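Local coordinates for protein spherulin-3A (Physarum polycephalum, PDB 1HDF) that serves as a calcium-binding structural protein of the beta/gamma-crystallin family in the cytoplasm of a slime mould, at residues His20-Gln24 with Gln78-Leu82; Thr31-Phe37 with Ile91-Val96. All coordinates share one frame; numbering follows the deposited sequence.

Contact 1: residues His20-Gln24 with Gln78-Leu82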
loop_
_atom_site.group_PDB
_atom_site.type_symbol
_atom_site.label_atom_id
_atom_site.label_comp_id
_atom_site.label_asym_id
_atom_site.label_seq_id
_atom_site.Cartn_x
_atom_site.Cartn_y
_atom_site.Cartn_z
ATOM N N HIS A 20 15.081 14.993 19.946
ATOM C CA HIS A 20 15.513 15.054 21.339
ATOM C C HIS A 20 14.458 14.461 22.249
ATOM O O HIS A 20 13.316 14.244 21.833
ATOM C CB HIS A 20 15.810 16.498 21.750
ATOM C CG HIS A 20 16.946 17.110 20.995
ATOM N ND1 HIS A 20 17.228 18.458 21.038
ATOM C CD2 HIS A 20 17.854 16.563 20.154
ATOM C CE1 HIS A 20 18.260 18.716 20.252
ATOM N NE2 HIS A 20 18.659 17.581 19.703
ATOM N N VAL A 21 14.837 14.190 23.491
ATOM C CA VAL A 21 13.894 13.629 24.442
ATOM C C VAL A 21 12.826 14.672 24.753
ATOM O O VAL A 21 12.940 15.832 24.354
ATOM C CB VAL A 21 14.600 13.210 25.741
ATOM C CG1 VAL A 21 15.529 12.048 25.469
ATOM C CG2 VAL A 21 15.375 14.384 26.301
ATOM N N ASN A 22 11.780 14.244 25.448
ATOM C CA ASN A 22 10.684 15.122 25.825
ATOM C C ASN A 22 10.025 15.814 24.639
ATOM O O ASN A 22 9.502 16.921 24.764
ATOM C CB ASN A 22 11.168 16.155 26.846
ATOM C CG ASN A 22 11.905 15.510 28.008
ATOM O OD1 ASN A 22 11.450 14.503 28.572
ATOM N ND2 ASN A 22 13.052 16.080 28.368
ATOM N N PHE A 23 10.065 15.159 23.484
ATOM C CA PHE A 23 9.422 15.669 22.277
ATOM C C PHE A 23 9.954 17.008 21.782
ATOM O O PHE A 23 9.195 17.840 21.290
ATOM C CB PHE A 23 7.913 15.769 22.532
ATOM C CG PHE A 23 7.385 14.694 23.455
ATOM C CD1 PHE A 23 7.555 13.343 23.149
ATOM C CD2 PHE A 23 6.757 15.030 24.648
ATOM C CE1 PHE A 23 7.112 12.345 24.021
ATOM C CE2 PHE A 23 6.309 14.037 25.529
ATOM C CZ PHE A 23 6.490 12.693 25.212
ATOM N N GLN A 24 11.262 17.204 21.900
ATOM C CA GLN A 24 11.904 18.443 21.469
ATOM C C GLN A 24 12.811 18.218 20.256
ATOM O O GLN A 24 13.128 17.084 19.908
ATOM C CB GLN A 24 12.748 19.012 22.611
ATOM C CG GLN A 24 11.979 19.292 23.883
ATOM C CD GLN A 24 11.080 20.505 23.754
ATOM O OE1 GLN A 24 11.544 21.602 23.445
ATOM N NE2 GLN A 24 9.790 20.318 23.993
ATOM N N GLN A 78 3.365 7.302 24.361
ATOM C CA GLN A 78 4.551 8.107 24.118
ATOM C C GLN A 78 5.671 7.735 25.058
ATOM O O GLN A 78 5.433 7.321 26.193
ATOM C CB GLN A 78 4.251 9.587 24.287
ATOM C CG GLN A 78 3.138 9.874 25.245
ATOM C CD GLN A 78 1.950 10.412 24.516
ATOM O OE1 GLN A 78 2.059 11.423 23.816
ATOM N NE2 GLN A 78 0.802 9.746 24.654
ATOM N N VAL A 79 6.895 7.881 24.572
ATOM C CA VAL A 79 8.080 7.595 25.366
ATOM C C VAL A 79 8.932 8.860 25.281
ATOM O O VAL A 79 9.354 9.262 24.190
ATOM C CB VAL A 79 8.835 6.362 24.811
ATOM C CG1 VAL A 79 8.831 6.387 23.294
ATOM C CG2 VAL A 79 10.263 6.335 25.345
ATOM N N THR A 80 9.152 9.499 26.429
ATOM C CA THR A 80 9.915 10.749 26.475
ATOM C C THR A 80 11.408 10.556 26.282
ATOM O O THR A 80 12.115 11.488 25.915
ATOM C CB THR A 80 9.714 11.498 27.807
ATOM O OG1 THR A 80 10.303 10.739 28.868
ATOM C CG2 THR A 80 8.242 11.704 28.093
ATOM N N ASP A 81 11.884 9.347 26.540
ATOM C CA ASP A 81 13.300 9.045 26.386
ATOM C C ASP A 81 13.455 7.584 25.957
ATOM O O ASP A 81 13.194 6.667 26.738
ATOM C CB ASP A 81 14.019 9.286 27.710
ATOM C CG ASP A 81 15.518 9.175 27.586
ATOM O OD1 ASP A 81 15.994 8.372 26.759
ATOM O OD2 ASP A 81 16.224 9.883 28.330
ATOM N N LEU A 82 13.883 7.375 24.717
ATOM C CA LEU A 82 14.050 6.027 24.182
ATOM C C LEU A 82 15.177 5.209 24.811
ATOM O O LEU A 82 15.304 4.016 24.534
ATOM C CB LEU A 82 14.243 6.087 22.660
ATOM C CG LEU A 82 12.963 6.265 21.836
ATOM C CD1 LEU A 82 13.296 6.489 20.372
ATOM C CD2 LEU A 82 12.101 5.031 21.992
#
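Asn22 and Thr80 join two loops at the surface of the beta/gamma-crystallin Greek-key domain: the turn that follows strand 15-18 meets the chain leaving strand 77-79. The backbone N of Asn22 gives a hydrogen bond to Thr80 O (2.8 Å), nearly straight at 163° and received in the carbonyl plane on a lone pair. The Phe23 ring reaches across residues 78-80, its side chain crossing that of Gln78 at about a right angle, and it is the aliphatic CB of Gln78 that touches. Phe23 CZ meets Thr80 CG2 at 3.5 Å and Gln78 CB at 3.9 Å, both obliquely, while Lys51 makes a cation-pi contact with the same ring. Replacing Phe23 by an alanine would probably leave Thr80 CG2 and Gln78 CB without their apolar partner and Lys51 without its ring. In Thr80, OG1 lies between the backbone N and the carbonyl carbon (chi1 67°), which leaves CG2 anti to the carbonyl carbon and facing the ring. On the far side of the hydrogen bond from the ring, Val21 and Asp81 lie side by side and point the same way. The Asp81 carboxylate is hydrogen-bonded through OD1 to Thr83 OG1, and its CG rests 3.6 Å from Val21 CG1.

Contact 2: residues Thr31-Phe37 with Ile91-Val96. With CA (calcium ion), chain D.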
loop_
_atom_site.group_PDB
_atom_site.type_symbol
_atom_site.label_atom_id
_atom_site.label_comp_id
_atom_site.label_asym_id
_atom_site.label_seq_id
_atom_site.Cartn_x
_atom_site.Cartn_y
_atom_site.Cartn_z
ATOM N N THR A 31 3.601 7.917 8.544
ATOM C CA THR A 31 2.411 7.095 8.362
ATOM C C THR A 31 2.917 5.939 7.505
ATOM O O THR A 31 3.979 6.039 6.891
ATOM C CB THR A 31 1.298 7.821 7.591
ATOM O OG1 THR A 31 1.733 8.045 6.250
ATOM C CG2 THR A 31 0.960 9.158 8.249
ATOM N N GLY A 32 2.166 4.847 7.458
ATOM C CA GLY A 32 2.605 3.713 6.672
ATOM C C GLY A 32 3.910 3.190 7.240
ATOM O O GLY A 32 4.192 3.387 8.424
ATOM N N ASN A 33 4.714 2.540 6.406
ATOM C CA ASN A 33 5.981 1.987 6.861
ATOM C C ASN A 33 7.187 2.655 6.211
ATOM O O ASN A 33 7.102 3.194 5.115
ATOM C CB ASN A 33 6.032 0.487 6.569
ATOM C CG ASN A 33 4.778 -0.234 7.009
ATOM O OD1 ASN A 33 4.178 0.108 8.025
ATOM N ND2 ASN A 33 4.381 -1.250 6.248
ATOM N N VAL A 34 8.311 2.614 6.908
ATOM C CA VAL A 34 9.551 3.182 6.400
ATOM C C VAL A 34 10.613 2.129 6.672
ATOM O O VAL A 34 11.036 1.966 7.817
ATOM C CB VAL A 34 9.909 4.494 7.134
ATOM C CG1 VAL A 34 11.255 5.035 6.629
ATOM C CG2 VAL A 34 8.800 5.523 6.919
ATOM N N TYR A 35 11.033 1.412 5.629
ATOM C CA TYR A 35 12.022 0.339 5.789
ATOM C C TYR A 35 13.463 0.788 5.917
ATOM O O TYR A 35 14.348 -0.029 6.176
ATOM C CB TYR A 35 11.895 -0.686 4.655
ATOM C CG TYR A 35 12.209 -0.150 3.277
ATOM C CD1 TYR A 35 13.527 -0.004 2.842
ATOM C CD2 TYR A 35 11.185 0.220 2.408
ATOM C CE1 TYR A 35 13.817 0.498 1.565
ATOM C CE2 TYR A 35 11.459 0.726 1.136
ATOM C CZ TYR A 35 12.770 0.862 0.718
ATOM O OH TYR A 35 13.025 1.352 -0.544
ATOM N N ASP A 36 13.707 2.082 5.742
ATOM C CA ASP A 36 15.063 2.614 5.881
ATOM C C ASP A 36 15.038 4.112 6.166
ATOM O O ASP A 36 14.838 4.927 5.269
ATOM C CB ASP A 36 15.894 2.352 4.623
ATOM C CG ASP A 36 17.388 2.502 4.874
ATOM O OD1 ASP A 36 17.776 3.131 5.885
ATOM O OD2 ASP A 36 18.183 1.995 4.055
ATOM N N PHE A 37 15.240 4.458 7.432
ATOM C CA PHE A 37 15.254 5.847 7.876
ATOM C C PHE A 37 16.327 6.653 7.146
ATOM O O PHE A 37 16.377 7.880 7.246
ATOM C CB PHE A 37 15.487 5.896 9.387
ATOM C CG PHE A 37 14.240 5.708 10.198
ATOM C CD1 PHE A 37 13.187 4.936 9.722
ATOM C CD2 PHE A 37 14.113 6.313 11.441
ATOM C CE1 PHE A 37 12.020 4.773 10.472
ATOM C CE2 PHE A 37 12.954 6.156 12.199
ATOM C CZ PHE A 37 11.904 5.384 11.710
ATOM N N ILE A 91 17.113 3.881 15.975
ATOM C CA ILE A 91 16.050 3.378 15.114
ATOM C C ILE A 91 16.399 3.612 13.654
ATOM O O ILE A 91 16.834 4.703 13.276
ATOM C CB ILE A 91 14.705 4.054 15.447
ATOM C CG1 ILE A 91 14.320 3.730 16.896
ATOM C CG2 ILE A 91 13.617 3.559 14.499
ATOM C CD1 ILE A 91 13.078 4.435 17.372
ATOM N N SER A 92 16.215 2.584 12.832
ATOM C CA SER A 92 16.542 2.695 11.420
ATOM C C SER A 92 15.426 2.255 10.479
ATOM O O SER A 92 15.590 2.288 9.263
ATOM C CB SER A 92 17.818 1.911 11.127
ATOM O OG SER A 92 18.900 2.390 11.916
ATOM N N SER A 93 14.300 1.832 11.046
ATOM C CA SER A 93 13.134 1.425 10.263
ATOM C C SER A 93 11.933 1.374 11.205
ATOM O O SER A 93 12.091 1.312 12.423
ATOM C CB SER A 93 13.351 0.062 9.573
ATOM O OG SER A 93 13.531 -0.998 10.491
HETATM N N MSE A 94 10.733 1.409 10.646
HETATM C CA MSE A 94 9.551 1.397 11.478
HETATM C C MSE A 94 8.310 1.012 10.689
HETATM O O MSE A 94 8.209 1.308 9.503
HETATM C CB MSE A 94 9.374 2.783 12.114
HETATM C CG MSE A 94 8.115 2.960 12.947
HETATM SE SE MSE A 94 8.065 4.645 13.925
HETATM C CE MSE A 94 7.506 5.799 12.490
ATOM N N ILE A 95 7.389 0.330 11.363
ATOM C CA ILE A 95 6.118 -0.093 10.780
ATOM C C ILE A 95 4.991 0.593 11.550
ATOM O O ILE A 95 4.952 0.552 12.786
ATOM C CB ILE A 95 5.911 -1.631 10.890
ATOM C CG1 ILE A 95 6.837 -2.359 9.914
ATOM C CG2 ILE A 95 4.468 -1.985 10.582
ATOM C CD1 ILE A 95 6.784 -3.866 10.014
ATOM N N VAL A 96 4.091 1.242 10.823
ATOM C CA VAL A 96 2.955 1.914 11.444
ATOM C C VAL A 96 1.711 1.195 10.947
ATOM O O VAL A 96 1.421 1.203 9.749
ATOM C CB VAL A 96 2.874 3.402 11.038
ATOM C CG1 VAL A 96 1.670 4.048 11.702
ATOM C CG2 VAL A 96 4.158 4.132 11.436
HETATM CA CA CA D . 20.389 1.889 13.692
HETATM O O HOH W 1 1.569 -0.753 7.920
HETATM O O HOH W 2 21.768 -0.141 12.482
HETATM O O HOH W 3 22.309 2.277 11.929
HETATM O O HOH W 4 22.214 1.311 15.707
#
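Residues 33-34, the outermost strand of their sheet within this chain, pair antiparallel with strand 93-98 of the crystallin fold, Val34 and Met94 forming a hydrogen-bonded pair. Val34 N to Met94 O (2.9 Å) is almost straight at 177°, whereas the return bond from Met94 N to Val34 O is more bent, its donor tilted 22° from the carbonyl plane. Beyond the pair, Phe37 N binds Ser92 O from above the carbonyl plane.

At the other end, Asn33 OD1 supplements a weak backbone bond from Val96 N to Gly32 O. Asn33 has CG anti to its carbonyl carbon (chi1 -48°), which swings the amide over the neighbouring strand. Its OD1 accepts Val96 N in the carbonyl plane at 3.0 Å, and a water lies 2.7 Å from both Asn33 OD1 and Val96 O. Ile95 CG2 packs alongside Asn33 OD1 at 3.3 Å.

Phe37 points into the core, its side chain crossing those of Ile91 and Met94 obliquely. Ser93 N lies over one ring face, offset toward the rim; Phe37 CE2 touches Ile91 CG2 at 3.5 Å and CZ touches Met94 CB at 3.7 Å. Leu17 and Leu43 add to its surroundings, while Met94, a selenomethionine, reaches Val15 and Val30.

Ser92 turns away from Phe37; its OG, hydrogen-bonded to Asn44 ND2, binds a calcium ion at 2.4 Å beside Asp45, Lys62, Ala90 and three waters. Its carbonyl holds the backbone of Phe37 while its hydroxyl oxygen coordinates calcium, which probably couples the metal site to the core around Phe37.

Contact 1 is a surface junction of loops with one backbone hydrogen bond and a modest apolar patch around an aromatic ring; contact 2 is largely buried, with several backbone bonds, a side-chain bond and a phenylalanine in the core. They belong to different sheets: residues 80-82 leave the one that pairs strand 77-79 with 49-52, whereas residues 33-34 belong to the one that pairs them with 93-98. Their centres lie about 18 Å apart on opposite sides of the chain's centre, yet they meet where Leu82 CD1 packs on Ile91 CD1 at 3.6 Å. The segments alternate along the chain, and only contact 2 supplies a calcium ligand.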